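Local coordinates for sesquisabinene B synthase 2 (Santalum album, PDB 6A2A), which probably cyclises farnesyl diphosphate to sesquisabinene B, acting as a magnesium- or manganese-dependent terpene synthase, at residues 270-275 with 351-356; 283-288 with 304-309; 325-330 with 345-350; 381-386 with 419-424; 404-409 with 479-484. All coordinates share one frame; numbering follows the deposited sequence.

All five contacts lie in the metal-binding alpha-helical domain. Contacts 1 and 3 share helix 348-372 and touch: R351 NE of one meets L346 O of the other at 2.9 Å, and contact 3 is nested within the chain loop that contact 1 closes. Contacts 2 and 4 meet where V308 CG1 packs on N421 OD1, 3.6 Å away. The segments of contacts 4 and 5 alternate along the chain, yet the two stay about 11 Å apart at their nearest atoms. Around the magnesium site, which holds no metal in this chain, the W384 side chain of contact 4 comes about 8 Å from that of D316, and Y409 of contact 5 about 4 Å from that of E394.

Contact 1: 270-275 with 351-356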
# COMPACT_ATOMS: atom_id res chain seq x y z
N THR A 270 3.43 0.11 -8.63
CA THR A 270 2.80 0.68 -9.81
C THR A 270 3.52 0.18 -11.06
O THR A 270 3.02 0.40 -12.16
CB THR A 270 2.85 2.22 -9.87
OG1 THR A 270 4.20 2.72 -9.94
CG2 THR A 270 2.18 2.84 -8.67
N GLY A 271 4.76 -0.28 -10.96
CA GLY A 271 5.57 -0.54 -12.13
C GLY A 271 6.17 0.70 -12.80
O GLY A 271 6.95 0.55 -13.74
N LEU A 272 5.93 1.92 -12.29
CA LEU A 272 6.38 3.14 -12.98
C LEU A 272 7.89 3.36 -12.87
O LEU A 272 8.47 4.12 -13.66
CB LEU A 272 5.58 4.33 -12.47
CG LEU A 272 4.10 4.31 -12.81
CD1 LEU A 272 3.38 5.59 -12.35
CD2 LEU A 272 3.84 4.03 -14.29
N ASP A 273 8.54 2.68 -11.93
CA ASP A 273 9.96 2.65 -11.84
C ASP A 273 10.59 2.04 -13.08
O ASP A 273 11.76 2.32 -13.36
CB ASP A 273 10.44 1.95 -10.58
CG ASP A 273 10.12 0.50 -10.53
OD1 ASP A 273 8.99 0.08 -10.88
OD2 ASP A 273 11.04 -0.25 -10.14
N LYS A 274 9.80 1.30 -13.84
CA LYS A 274 10.34 0.60 -15.03
C LYS A 274 9.97 1.34 -16.32
O LYS A 274 10.24 0.81 -17.44
CB LYS A 274 9.84 -0.85 -15.10
CG LYS A 274 10.19 -1.68 -13.87
CD LYS A 274 11.64 -1.87 -13.65
CE LYS A 274 11.93 -2.86 -12.54
NZ LYS A 274 13.38 -3.15 -12.42
N MET A 275 9.31 2.49 -16.22
CA MET A 275 9.11 3.30 -17.45
C MET A 275 10.48 3.80 -17.89
O MET A 275 11.30 4.12 -17.08
CB MET A 275 8.22 4.52 -17.21
CG MET A 275 6.86 4.19 -16.71
SD MET A 275 5.91 3.17 -17.81
CE MET A 275 6.17 1.49 -17.26
N ARG A 351 -0.17 4.06 -20.90
CA ARG A 351 -1.33 3.55 -20.20
C ARG A 351 -1.06 3.36 -18.69
O ARG A 351 -1.96 3.63 -17.87
CB ARG A 351 -1.76 2.19 -20.77
CG ARG A 351 -3.21 1.83 -20.51
CD ARG A 351 -3.60 0.44 -20.97
NE ARG A 351 -3.05 0.11 -22.27
CZ ARG A 351 -2.78 -1.12 -22.72
NH1 ARG A 351 -3.27 -2.19 -22.10
NH2 ARG A 351 -2.00 -1.24 -23.78
N MET A 352 0.13 2.94 -18.35
CA MET A 352 0.45 2.64 -16.90
C MET A 352 0.48 3.95 -16.09
O MET A 352 -0.23 4.07 -15.06
CB MET A 352 1.71 1.79 -16.79
CG MET A 352 1.42 0.32 -17.16
SD MET A 352 2.84 -0.74 -17.14
CE MET A 352 3.33 -0.57 -15.43
N PRO A 353 1.18 5.00 -16.58
CA PRO A 353 1.02 6.31 -15.92
C PRO A 353 -0.43 6.80 -15.83
O PRO A 353 -0.86 7.41 -14.82
CB PRO A 353 1.85 7.25 -16.80
CG PRO A 353 2.93 6.34 -17.38
CD PRO A 353 2.18 5.05 -17.62
N LEU A 354 -1.19 6.65 -16.88
CA LEU A 354 -2.54 7.11 -16.91
C LEU A 354 -3.35 6.42 -15.80
O LEU A 354 -4.07 7.07 -15.02
CB LEU A 354 -3.19 6.84 -18.26
CG LEU A 354 -4.70 7.09 -18.35
CD1 LEU A 354 -5.01 8.54 -18.16
CD2 LEU A 354 -5.23 6.65 -19.71
N LEU A 355 -3.28 5.12 -15.78
CA LEU A 355 -4.13 4.38 -14.88
C LEU A 355 -3.62 4.53 -13.44
O LEU A 355 -4.42 4.45 -12.47
CB LEU A 355 -4.16 2.90 -15.27
CG LEU A 355 -4.96 2.60 -16.54
CD1 LEU A 355 -4.80 1.14 -16.95
CD2 LEU A 355 -6.42 2.97 -16.38
N THR A 356 -2.32 4.77 -13.26
CA THR A 356 -1.83 5.06 -11.91
C THR A 356 -2.33 6.42 -11.42
O THR A 356 -2.71 6.57 -10.27
CB THR A 356 -0.32 4.90 -11.84
OG1 THR A 356 0.06 3.55 -12.17
CG2 THR A 356 0.19 5.28 -10.46
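M352 runs straight from CB to SD and then bends at its last torsion (chi3 61°), which turns CE toward the backbone of T270 and G271, where the chain leaves helical geometry with a positive phi at G271. That methyl lies 3.4 Å from T270 O, touches the CA of G271, and meets M275 CE at 4.0 Å; M275 arrives there folded at both chi2 and chi3. In L272, CD1 is anti to CA (chi2 -176°), and the two methyls reach different residues of the facing helix. CD2 rests 3.6 Å from P353 N, the nitrogen that has no N-H and marks the helix kink, while CD1 meets T356 CG2 tip to tip at 3.7 Å. T270 OG1 accepts from L272 N at 3.0 Å, an ST turn, and also bonds W267 O; T356 OG1 turns back to M352 O. This buried patch is backed by helix 299-321, whose L311 touches L272 and T356 and whose T314 and V318 touch P353, while Y366 of the second subunit hydrogen-bonds T270 O.

Contact 2: 283-288 with 304-309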
# COMPACT_ATOMS: atom_id res chain seq x y z
N ILE A 283 11.81 9.51 -5.51
CA ILE A 283 12.67 10.04 -4.49
C ILE A 283 12.72 11.57 -4.50
O ILE A 283 12.65 12.18 -3.49
CB ILE A 283 14.06 9.38 -4.46
CG1 ILE A 283 14.85 9.90 -3.30
CG2 ILE A 283 14.90 9.71 -5.63
CD1 ILE A 283 14.37 9.38 -1.99
N GLN A 284 12.79 12.15 -5.66
CA GLN A 284 12.82 13.58 -5.76
C GLN A 284 11.50 14.20 -5.28
O GLN A 284 11.51 15.19 -4.62
CB GLN A 284 13.23 14.02 -7.15
CG GLN A 284 14.67 13.59 -7.35
CD GLN A 284 15.44 14.18 -8.50
OE1 GLN A 284 16.61 14.38 -8.37
NE2 GLN A 284 14.80 14.39 -9.62
N SER A 285 10.38 13.56 -5.58
CA SER A 285 9.11 14.08 -5.12
C SER A 285 9.07 14.06 -3.60
O SER A 285 8.65 14.97 -2.98
CB SER A 285 7.93 13.27 -5.65
OG SER A 285 6.75 13.70 -5.07
N TYR A 286 9.51 12.97 -3.03
CA TYR A 286 9.52 12.83 -1.59
C TYR A 286 10.45 13.86 -0.96
O TYR A 286 10.09 14.50 -0.02
CB TYR A 286 9.82 11.40 -1.13
CG TYR A 286 9.73 11.25 0.38
CD1 TYR A 286 8.53 11.32 1.03
CD2 TYR A 286 10.85 11.12 1.13
CE1 TYR A 286 8.46 11.23 2.40
CE2 TYR A 286 10.78 11.03 2.49
CZ TYR A 286 9.59 11.09 3.13
OH TYR A 286 9.58 11.01 4.49
N MET A 287 11.63 14.05 -1.53
CA MET A 287 12.55 15.03 -0.95
C MET A 287 11.93 16.44 -0.98
O MET A 287 12.16 17.20 -0.02
CB MET A 287 13.90 15.00 -1.65
CG MET A 287 14.66 13.74 -1.36
SD MET A 287 16.27 13.71 -2.18
CE MET A 287 16.98 15.25 -1.64
N TYR A 288 11.20 16.79 -2.02
CA TYR A 288 10.54 18.06 -2.10
C TYR A 288 9.41 18.09 -1.08
O TYR A 288 9.21 19.10 -0.42
CB TYR A 288 9.99 18.29 -3.51
CG TYR A 288 9.59 19.73 -3.78
CD1 TYR A 288 8.48 20.30 -3.17
CD2 TYR A 288 10.26 20.48 -4.72
CE1 TYR A 288 8.11 21.62 -3.45
CE2 TYR A 288 9.87 21.78 -5.04
CZ TYR A 288 8.82 22.37 -4.36
OH TYR A 288 8.46 23.65 -4.70
N MET A 304 0.71 11.27 0.60
CA MET A 304 -0.18 11.43 -0.50
C MET A 304 0.37 12.55 -1.39
O MET A 304 0.31 12.44 -2.66
CB MET A 304 -1.62 11.68 -0.04
CG MET A 304 -2.32 10.40 0.43
SD MET A 304 -4.01 10.70 0.93
CE MET A 304 -3.76 11.20 2.64
N GLU A 305 0.94 13.60 -0.81
CA GLU A 305 1.43 14.69 -1.67
C GLU A 305 2.63 14.17 -2.48
O GLU A 305 2.84 14.56 -3.60
CB GLU A 305 1.87 15.91 -0.83
CG GLU A 305 0.75 16.64 -0.11
CD GLU A 305 -0.24 17.33 -1.02
OE1 GLU A 305 0.19 18.15 -1.84
OE2 GLU A 305 -1.43 17.07 -0.90
N ALA A 306 3.46 13.32 -1.86
CA ALA A 306 4.62 12.72 -2.52
C ALA A 306 4.15 11.84 -3.67
O ALA A 306 4.77 11.85 -4.76
CB ALA A 306 5.45 11.95 -1.50
N LYS A 307 3.06 11.10 -3.51
CA LYS A 307 2.55 10.28 -4.62
C LYS A 307 2.10 11.18 -5.78
O LYS A 307 2.48 10.93 -6.94
CB LYS A 307 1.36 9.42 -4.19
CG LYS A 307 1.66 8.31 -3.20
CD LYS A 307 0.42 7.49 -2.93
CE LYS A 307 0.69 6.28 -2.07
NZ LYS A 307 -0.59 5.52 -1.89
N VAL A 308 1.33 12.22 -5.48
CA VAL A 308 0.92 13.15 -6.55
C VAL A 308 2.17 13.74 -7.25
O VAL A 308 2.23 13.80 -8.50
CB VAL A 308 0.00 14.24 -5.98
CG1 VAL A 308 -0.44 15.23 -7.04
CG2 VAL A 308 -1.22 13.59 -5.35
N GLY A 309 3.18 14.19 -6.47
CA GLY A 309 4.37 14.78 -7.08
C GLY A 309 5.14 13.81 -7.97
O GLY A 309 5.60 14.19 -9.05
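S285 and Y286 lie where helix 283-288 passes close to helix 304-309, the segment axes coming within 8.1 Å at 136° between their N-to-C directions. S285, A306 and G309 are small, which permits this: the CA of A306 is 5.0 Å from that of Y286, and the CA of G309 only slightly farther from that of S285. S285 holds its OG anti to its own backbone N (chi1 173°), pointing the hydroxyl across the gap. It donates to A306 O at 2.7 Å, in the carbonyl plane and on a lone pair, and its OG sits 3.3 Å from G309 CA, so the glycine brings the backbone up to the hydroxyl. In the all-helical class I terpene synthase fold, helix 299-321 bears the aspartate-rich motif with the metal-binding D316 and D320, and G309 lies about 10 Å from the D316 side chain. A306 CB meets the Y286 ring at its edge, near the ring plane, 4.0 Å from CD1. Farther out, the Y286 hydroxyl bonds E259 OE1 of helix 239-270, and L263 of that helix covers both Y286 and A306. V308, pointing away from helix 283-288, packs on N421 and L422 of helix 419-430.

Contact 3: 325-330 with 345-350; sequences MEELEL and QLPRNI
E327 and L330, one turn apart on the first turns of helix 325-337, face the residues that lead into helix 348-372, within the helical metal-binding domain of the terpene synthase fold. Helix 325-337 follows directly on the helix that carries the metal ligands D316 and D320. E327 extends beyond CG (chi2 167°) and lies across I350 and P347, its side chain at about a right angle to each. OE1 of E327 lies 3.3 Å from I350 CD1, with the carboxylate carbon CD close behind. The other carboxylate oxygen, OE2, meets the proline ring at P347 CG, 3.7 Å away. The carboxylate is thus set against hydrocarbon on this side, while its OE1 accepts a hydrogen bond from T324 N just before the helix. L330 crosses Q345 in the same perpendicular fashion: its CD2 comes 3.7 Å from Q345 CB and also meets the side-chain oxygen of that glutamine. Between E327 and L330 the side chain of L346 fills in, its CG 4.0 Å from L330 CD2. Away from this face, N349 ND2 bonds Y322 OH, and R348 hydrogen-bonds backbone oxygens of L369 and K370 of the second subunit. L346 CD2, buried, lies 3.5 Å from the carbonyl oxygen of E327.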
# COMPACT_ATOMS: atom_id res chain seq x y z
N MET A 325 1.26 13.79 -30.19
CA MET A 325 0.12 14.61 -29.99
C MET A 325 -1.19 13.80 -29.95
O MET A 325 -2.05 14.12 -29.14
CB MET A 325 0.06 15.67 -31.09
CG MET A 325 -1.27 16.36 -31.21
SD MET A 325 -1.15 17.76 -32.38
CE MET A 325 -0.52 16.94 -33.84
N GLU A 326 -1.38 12.74 -30.73
CA GLU A 326 -2.64 11.97 -30.70
C GLU A 326 -2.80 11.13 -29.42
O GLU A 326 -3.90 11.04 -28.84
CB GLU A 326 -2.70 11.09 -31.95
CG GLU A 326 -2.89 11.93 -33.21
CD GLU A 326 -1.62 12.38 -33.89
OE1 GLU A 326 -0.55 12.38 -33.23
OE2 GLU A 326 -1.68 12.71 -35.12
N GLU A 327 -1.73 10.53 -28.96
CA GLU A 327 -1.74 9.78 -27.69
C GLU A 327 -2.11 10.72 -26.54
O GLU A 327 -2.87 10.38 -25.67
CB GLU A 327 -0.35 9.17 -27.49
CG GLU A 327 -0.06 8.03 -28.44
CD GLU A 327 1.40 7.56 -28.53
OE1 GLU A 327 2.32 8.31 -28.17
OE2 GLU A 327 1.60 6.42 -28.99
N LEU A 328 -1.55 11.92 -26.54
CA LEU A 328 -1.76 12.82 -25.44
C LEU A 328 -3.19 13.37 -25.48
O LEU A 328 -3.78 13.64 -24.46
CB LEU A 328 -0.67 13.89 -25.49
CG LEU A 328 0.76 13.36 -25.35
CD1 LEU A 328 1.78 14.46 -25.57
CD2 LEU A 328 0.99 12.69 -24.02
N GLU A 329 -3.75 13.62 -26.68
CA GLU A 329 -5.19 14.01 -26.80
C GLU A 329 -6.07 12.98 -26.13
O GLU A 329 -7.02 13.35 -25.46
CB GLU A 329 -5.70 14.07 -28.26
CG GLU A 329 -4.86 14.93 -29.15
CD GLU A 329 -5.42 15.23 -30.54
OE1 GLU A 329 -6.34 14.50 -30.99
OE2 GLU A 329 -4.92 16.20 -31.15
N LEU A 330 -5.80 11.71 -26.31
CA LEU A 330 -6.63 10.69 -25.66
C LEU A 330 -6.35 10.65 -24.14
O LEU A 330 -7.25 10.45 -23.39
CB LEU A 330 -6.35 9.32 -26.28
CG LEU A 330 -7.13 8.14 -25.69
CD1 LEU A 330 -8.62 8.40 -25.70
CD2 LEU A 330 -6.78 6.84 -26.38
N GLN A 345 -6.36 1.66 -25.76
CA GLN A 345 -5.85 2.27 -27.03
C GLN A 345 -4.44 2.88 -26.82
O GLN A 345 -3.73 3.15 -27.82
CB GLN A 345 -6.80 3.34 -27.52
CG GLN A 345 -8.18 2.82 -27.93
CD GLN A 345 -9.16 3.88 -28.37
OE1 GLN A 345 -8.78 4.97 -28.79
NE2 GLN A 345 -10.45 3.61 -28.20
N LEU A 346 -4.00 3.10 -25.57
CA LEU A 346 -2.68 3.66 -25.33
C LEU A 346 -1.64 2.56 -25.14
O LEU A 346 -1.86 1.57 -24.42
CB LEU A 346 -2.73 4.60 -24.11
CG LEU A 346 -3.61 5.84 -24.24
CD1 LEU A 346 -3.90 6.47 -22.90
CD2 LEU A 346 -3.00 6.87 -25.18
N PRO A 347 -0.46 2.74 -25.70
CA PRO A 347 0.58 1.82 -25.39
C PRO A 347 0.95 1.76 -23.90
O PRO A 347 0.71 2.68 -23.16
CB PRO A 347 1.82 2.30 -26.16
CG PRO A 347 1.58 3.71 -26.41
CD PRO A 347 0.08 3.89 -26.43
N ARG A 348 1.42 0.59 -23.51
CA ARG A 348 1.73 0.25 -22.14
C ARG A 348 2.43 1.40 -21.40
O ARG A 348 2.02 1.76 -20.26
CB ARG A 348 2.62 -0.99 -22.18
CG ARG A 348 3.27 -1.32 -20.85
CD ARG A 348 4.13 -2.56 -20.93
NE ARG A 348 4.61 -2.93 -19.62
CZ ARG A 348 3.95 -3.71 -18.77
NH1 ARG A 348 2.75 -4.16 -19.08
NH2 ARG A 348 4.46 -3.90 -17.57
N ASN A 349 3.50 1.98 -21.97
CA ASN A 349 4.25 2.97 -21.22
C ASN A 349 3.49 4.28 -21.01
O ASN A 349 3.96 5.11 -20.20
CB ASN A 349 5.63 3.25 -21.84
CG ASN A 349 6.60 2.09 -21.77
OD1 ASN A 349 6.41 1.15 -20.95
ND2 ASN A 349 7.60 2.13 -22.65
N ILE A 350 2.39 4.50 -21.70
CA ILE A 350 1.56 5.66 -21.51
C ILE A 350 0.35 5.26 -20.67
O ILE A 350 -0.11 6.03 -19.82
CB ILE A 350 1.17 6.27 -22.87
CG1 ILE A 350 2.45 6.72 -23.61
CG2 ILE A 350 0.17 7.41 -22.71
CD1 ILE A 350 2.20 7.26 -25.00

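Contact 4: 381-386 with 419-424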
# COMPACT_ATOMS: atom_id res chain seq x y z
N ALA A 381 -9.87 14.70 -9.52
CA ALA A 381 -10.09 14.54 -10.99
C ALA A 381 -10.01 15.89 -11.69
O ALA A 381 -9.38 16.02 -12.73
CB ALA A 381 -11.42 13.84 -11.25
N LYS A 382 -10.57 16.92 -11.06
CA LYS A 382 -10.62 18.26 -11.59
C LYS A 382 -9.23 18.88 -11.69
O LYS A 382 -8.89 19.44 -12.73
CB LYS A 382 -11.51 19.14 -10.71
CG LYS A 382 -11.52 20.61 -11.15
CD LYS A 382 -12.09 20.80 -12.53
CE LYS A 382 -12.42 22.26 -12.76
NZ LYS A 382 -12.59 22.54 -14.21
N VAL A 383 -8.40 18.78 -10.63
CA VAL A 383 -7.08 19.40 -10.72
C VAL A 383 -6.20 18.66 -11.72
O VAL A 383 -5.41 19.30 -12.43
CB VAL A 383 -6.38 19.58 -9.36
CG1 VAL A 383 -7.22 20.52 -8.50
CG2 VAL A 383 -6.15 18.24 -8.63
N TRP A 384 -6.34 17.36 -11.90
CA TRP A 384 -5.59 16.69 -12.96
C TRP A 384 -6.07 17.11 -14.36
O TRP A 384 -5.24 17.39 -15.21
CB TRP A 384 -5.66 15.18 -12.77
CG TRP A 384 -4.55 14.68 -11.87
CD1 TRP A 384 -4.63 14.35 -10.55
CD2 TRP A 384 -3.16 14.55 -12.22
NE1 TRP A 384 -3.39 13.94 -10.09
CE2 TRP A 384 -2.48 14.03 -11.09
CE3 TRP A 384 -2.42 14.76 -13.38
CZ2 TRP A 384 -1.10 13.79 -11.09
CZ3 TRP A 384 -1.08 14.50 -13.39
CH2 TRP A 384 -0.44 13.95 -12.28
N SER A 385 -7.37 17.21 -14.56
CA SER A 385 -7.90 17.71 -15.81
C SER A 385 -7.36 19.12 -16.09
O SER A 385 -6.83 19.35 -17.15
CB SER A 385 -9.41 17.69 -15.79
OG SER A 385 -9.92 18.44 -16.87
N ASP A 386 -7.37 20.00 -15.10
CA ASP A 386 -6.84 21.37 -15.29
C ASP A 386 -5.35 21.30 -15.68
O ASP A 386 -4.87 22.02 -16.58
CB ASP A 386 -7.03 22.20 -14.03
CG ASP A 386 -8.44 22.61 -13.72
OD1 ASP A 386 -9.35 22.52 -14.61
OD2 ASP A 386 -8.67 23.13 -12.58
N PHE A 419 1.45 23.05 -8.90
CA PHE A 419 1.20 23.47 -7.53
C PHE A 419 -0.26 23.76 -7.26
O PHE A 419 -0.70 23.49 -6.18
CB PHE A 419 2.17 24.56 -7.06
CG PHE A 419 3.49 23.92 -6.73
CD1 PHE A 419 3.67 23.21 -5.55
CD2 PHE A 419 4.49 23.90 -7.67
CE1 PHE A 419 4.86 22.55 -5.28
CE2 PHE A 419 5.69 23.26 -7.39
CZ PHE A 419 5.87 22.56 -6.21
N PRO A 420 -1.05 24.24 -8.23
CA PRO A 420 -2.51 24.17 -7.97
C PRO A 420 -3.01 22.77 -7.60
O PRO A 420 -3.73 22.64 -6.60
CB PRO A 420 -3.15 24.70 -9.25
CG PRO A 420 -2.09 25.65 -9.71
CD PRO A 420 -0.78 24.94 -9.47
N ASN A 421 -2.55 21.77 -8.32
CA ASN A 421 -2.86 20.36 -8.03
C ASN A 421 -2.39 19.98 -6.62
O ASN A 421 -3.20 19.58 -5.75
CB ASN A 421 -2.22 19.48 -9.09
CG ASN A 421 -2.57 18.01 -8.98
OD1 ASN A 421 -3.01 17.55 -7.92
ND2 ASN A 421 -2.37 17.31 -10.10
N LEU A 422 -1.10 20.20 -6.34
CA LEU A 422 -0.55 19.79 -5.05
C LEU A 422 -1.19 20.58 -3.91
O LEU A 422 -1.47 20.00 -2.88
CB LEU A 422 0.97 19.98 -5.08
CG LEU A 422 1.71 18.95 -5.92
CD1 LEU A 422 3.12 19.38 -6.21
CD2 LEU A 422 1.68 17.60 -5.25
N LEU A 423 -1.39 21.88 -4.09
CA LEU A 423 -1.94 22.71 -2.99
C LEU A 423 -3.43 22.45 -2.72
O LEU A 423 -3.86 22.31 -1.57
CB LEU A 423 -1.68 24.20 -3.24
CG LEU A 423 -0.23 24.65 -2.99
CD1 LEU A 423 -0.09 26.07 -3.48
CD2 LEU A 423 0.18 24.56 -1.55
N VAL A 424 -4.25 22.41 -3.77
CA VAL A 424 -5.65 22.10 -3.60
C VAL A 424 -5.79 20.72 -2.98
O VAL A 424 -6.62 20.54 -2.05
CB VAL A 424 -6.41 22.20 -4.92
CG1 VAL A 424 -7.80 21.62 -4.81
CG2 VAL A 424 -6.40 23.63 -5.44
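V383 and V424 make the apolar part of the contact, their CG1 methyls 3.9 Å apart with the two side chains set obliquely. The other methyl of V383 touches a polar group instead: CG2 lies 3.3 Å from N421 OD1, the valine and asparagine side chains crossing at about a right angle. An amide-aromatic contact comes next. N421 keeps CG anti to its backbone N (chi1 -175°), and ND2 is carried over the centre of the W384 ring, 3.4 Å above its plane. The amide stands almost upright on the indole, the two planes 86° apart, so the nitrogen meets the ring face end-on. The same ND2 hydrogen-bonds Q387 OE1, one turn beyond V383 on helix 377-400, a partner that fixes which way the amide is turned. A charged pair stays on the 381-386 side: K382 NZ reaches D386 OD1 at 3.3 Å, a weak bond within a salt bridge, while D386 OD2 bonds N443 ND2. I312 and I315 of helix 299-321 pack on W384. The two segments run nearly antiparallel, at 168° with axes 9.1 Å apart, as neighbouring helices of the class I terpene synthase bundle, in which helix 377-400 also carries the metal ligand E394.

Contact 5: 404-409 with 479-484; sequences PTLEEY and QCYMNE
C480 points into the start of helix 406-416, its two side-chain atoms meeting different parts of the 404-409 turn. CB lies 3.9 Å from P404 O and 4.0 Å from L406 CA, against the backbone on both sides of the N-cap residue T405. SG, placed beside its own backbone N (chi1 -77°), lies 3.6 Å from Y409 CB and 4.2 Å from the centroid of the Y409 ring, 33° off the normal, an oblique sulfur-aromatic contact. SG also lies 3.7 Å from P404 O, and P404 CG closes on it. One turn on, E484 OE1 accepts from L406 N at 2.8 Å, on the anti side of the carboxylate, and would probably be stabilised by the positive helix end. The same oxygen takes a water that also bonds E407 N and OE1. T405 and E408 form a capping box there, E408 N donating to T405 OG1 at 3.0 Å while T405 N donates to E408 OE1. Another water joins P404 O to N483 ND2. The Y409 hydroxyl hydrogen-bonds D461 OD2, near the metal ligands E394 and N460. Helix 489-510 packs I496 and L499 on L406 and stacks H495 on Y481, while W397 of helix 377-400 touches P404 and E408.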
# COMPACT_ATOMS: atom_id res chain seq x y z
N PRO A 404 4.48 33.32 -26.59
CA PRO A 404 3.56 34.03 -25.72
C PRO A 404 4.28 35.18 -24.99
O PRO A 404 5.50 35.18 -24.86
CB PRO A 404 3.10 32.97 -24.71
CG PRO A 404 4.28 32.07 -24.62
CD PRO A 404 4.79 32.00 -26.05
N THR A 405 3.51 36.16 -24.57
CA THR A 405 3.99 37.16 -23.67
C THR A 405 4.27 36.51 -22.32
O THR A 405 3.70 35.44 -22.03
CB THR A 405 2.96 38.26 -23.39
OG1 THR A 405 1.74 37.65 -22.99
CG2 THR A 405 2.68 39.14 -24.59
N LEU A 406 5.02 37.20 -21.49
CA LEU A 406 5.22 36.66 -20.14
C LEU A 406 3.88 36.48 -19.43
O LEU A 406 3.65 35.44 -18.79
CB LEU A 406 6.13 37.58 -19.33
CG LEU A 406 6.40 37.10 -17.92
CD1 LEU A 406 7.20 35.78 -17.97
CD2 LEU A 406 7.14 38.13 -17.11
N GLU A 407 2.98 37.45 -19.55
CA GLU A 407 1.71 37.32 -18.81
C GLU A 407 0.87 36.16 -19.39
O GLU A 407 0.32 35.40 -18.60
CB GLU A 407 0.95 38.66 -18.70
CG GLU A 407 0.74 39.11 -17.23
CD GLU A 407 1.80 40.03 -16.59
OE1 GLU A 407 2.73 40.47 -17.34
OE2 GLU A 407 1.68 40.34 -15.34
N GLU A 408 0.82 35.93 -20.71
CA GLU A 408 0.04 34.81 -21.21
C GLU A 408 0.70 33.48 -20.81
O GLU A 408 -0.01 32.48 -20.51
CB GLU A 408 -0.31 34.90 -22.70
CG GLU A 408 0.78 34.59 -23.69
CD GLU A 408 0.41 34.80 -25.16
OE1 GLU A 408 0.77 35.88 -25.74
OE2 GLU A 408 -0.29 33.92 -25.71
N TYR A 409 2.01 33.45 -20.86
CA TYR A 409 2.76 32.24 -20.44
C TYR A 409 2.50 31.92 -18.96
O TYR A 409 2.12 30.80 -18.62
CB TYR A 409 4.24 32.45 -20.73
CG TYR A 409 5.11 31.43 -20.05
CD1 TYR A 409 5.21 30.16 -20.56
CD2 TYR A 409 5.79 31.74 -18.88
CE1 TYR A 409 5.98 29.20 -19.94
CE2 TYR A 409 6.61 30.81 -18.28
CZ TYR A 409 6.64 29.52 -18.77
OH TYR A 409 7.43 28.58 -18.19
N GLN A 479 12.88 33.91 -21.41
CA GLN A 479 12.76 34.01 -22.85
C GLN A 479 11.50 34.71 -23.26
O GLN A 479 11.52 35.52 -24.14
CB GLN A 479 12.91 32.67 -23.56
CG GLN A 479 13.06 32.77 -25.06
CD GLN A 479 14.29 33.51 -25.52
OE1 GLN A 479 15.38 33.22 -25.11
NE2 GLN A 479 14.10 34.49 -26.36
N CYS A 480 10.40 34.42 -22.60
CA CYS A 480 9.15 35.08 -22.90
C CYS A 480 9.27 36.58 -22.72
O CYS A 480 8.77 37.32 -23.50
CB CYS A 480 8.03 34.59 -22.00
SG CYS A 480 7.37 33.02 -22.46
N TYR A 481 9.87 37.01 -21.64
CA TYR A 481 10.05 38.41 -21.37
C TYR A 481 11.04 39.01 -22.36
O TYR A 481 10.84 40.08 -22.83
CB TYR A 481 10.49 38.67 -19.96
CG TYR A 481 10.56 40.13 -19.65
CD1 TYR A 481 9.43 40.85 -19.39
CD2 TYR A 481 11.76 40.79 -19.64
CE1 TYR A 481 9.49 42.18 -19.12
CE2 TYR A 481 11.83 42.13 -19.37
CZ TYR A 481 10.70 42.81 -19.11
OH TYR A 481 10.78 44.12 -18.84
N MET A 482 12.09 38.27 -22.70
CA MET A 482 13.04 38.70 -23.70
C MET A 482 12.33 38.94 -25.01
O MET A 482 12.55 39.94 -25.64
CB MET A 482 14.08 37.65 -23.93
CG MET A 482 15.12 37.63 -22.90
SD MET A 482 16.23 36.30 -23.19
CE MET A 482 17.17 36.96 -24.55
N ASN A 483 11.45 38.04 -25.41
CA ASN A 483 10.74 38.17 -26.64
C ASN A 483 9.82 39.35 -26.68
O ASN A 483 9.58 39.90 -27.70
CB ASN A 483 9.92 36.93 -26.94
CG ASN A 483 10.77 35.73 -27.25
OD1 ASN A 483 11.96 35.82 -27.36
ND2 ASN A 483 10.14 34.61 -27.36
N GLU A 484 9.23 39.67 -25.55
CA GLU A 484 8.31 40.75 -25.50
C GLU A 484 8.95 42.09 -25.72
O GLU A 484 8.68 42.78 -26.68
CB GLU A 484 7.77 40.87 -24.08
CG GLU A 484 6.50 40.13 -23.78
CD GLU A 484 5.79 40.68 -22.60
OE1 GLU A 484 5.50 39.96 -21.65
OE2 GLU A 484 5.52 41.87 -22.62
O HOH W 1 7.78 33.72 -25.93
O HOH W 2 6.69 37.27 -25.42
O HOH W 3 3.36 40.12 -20.40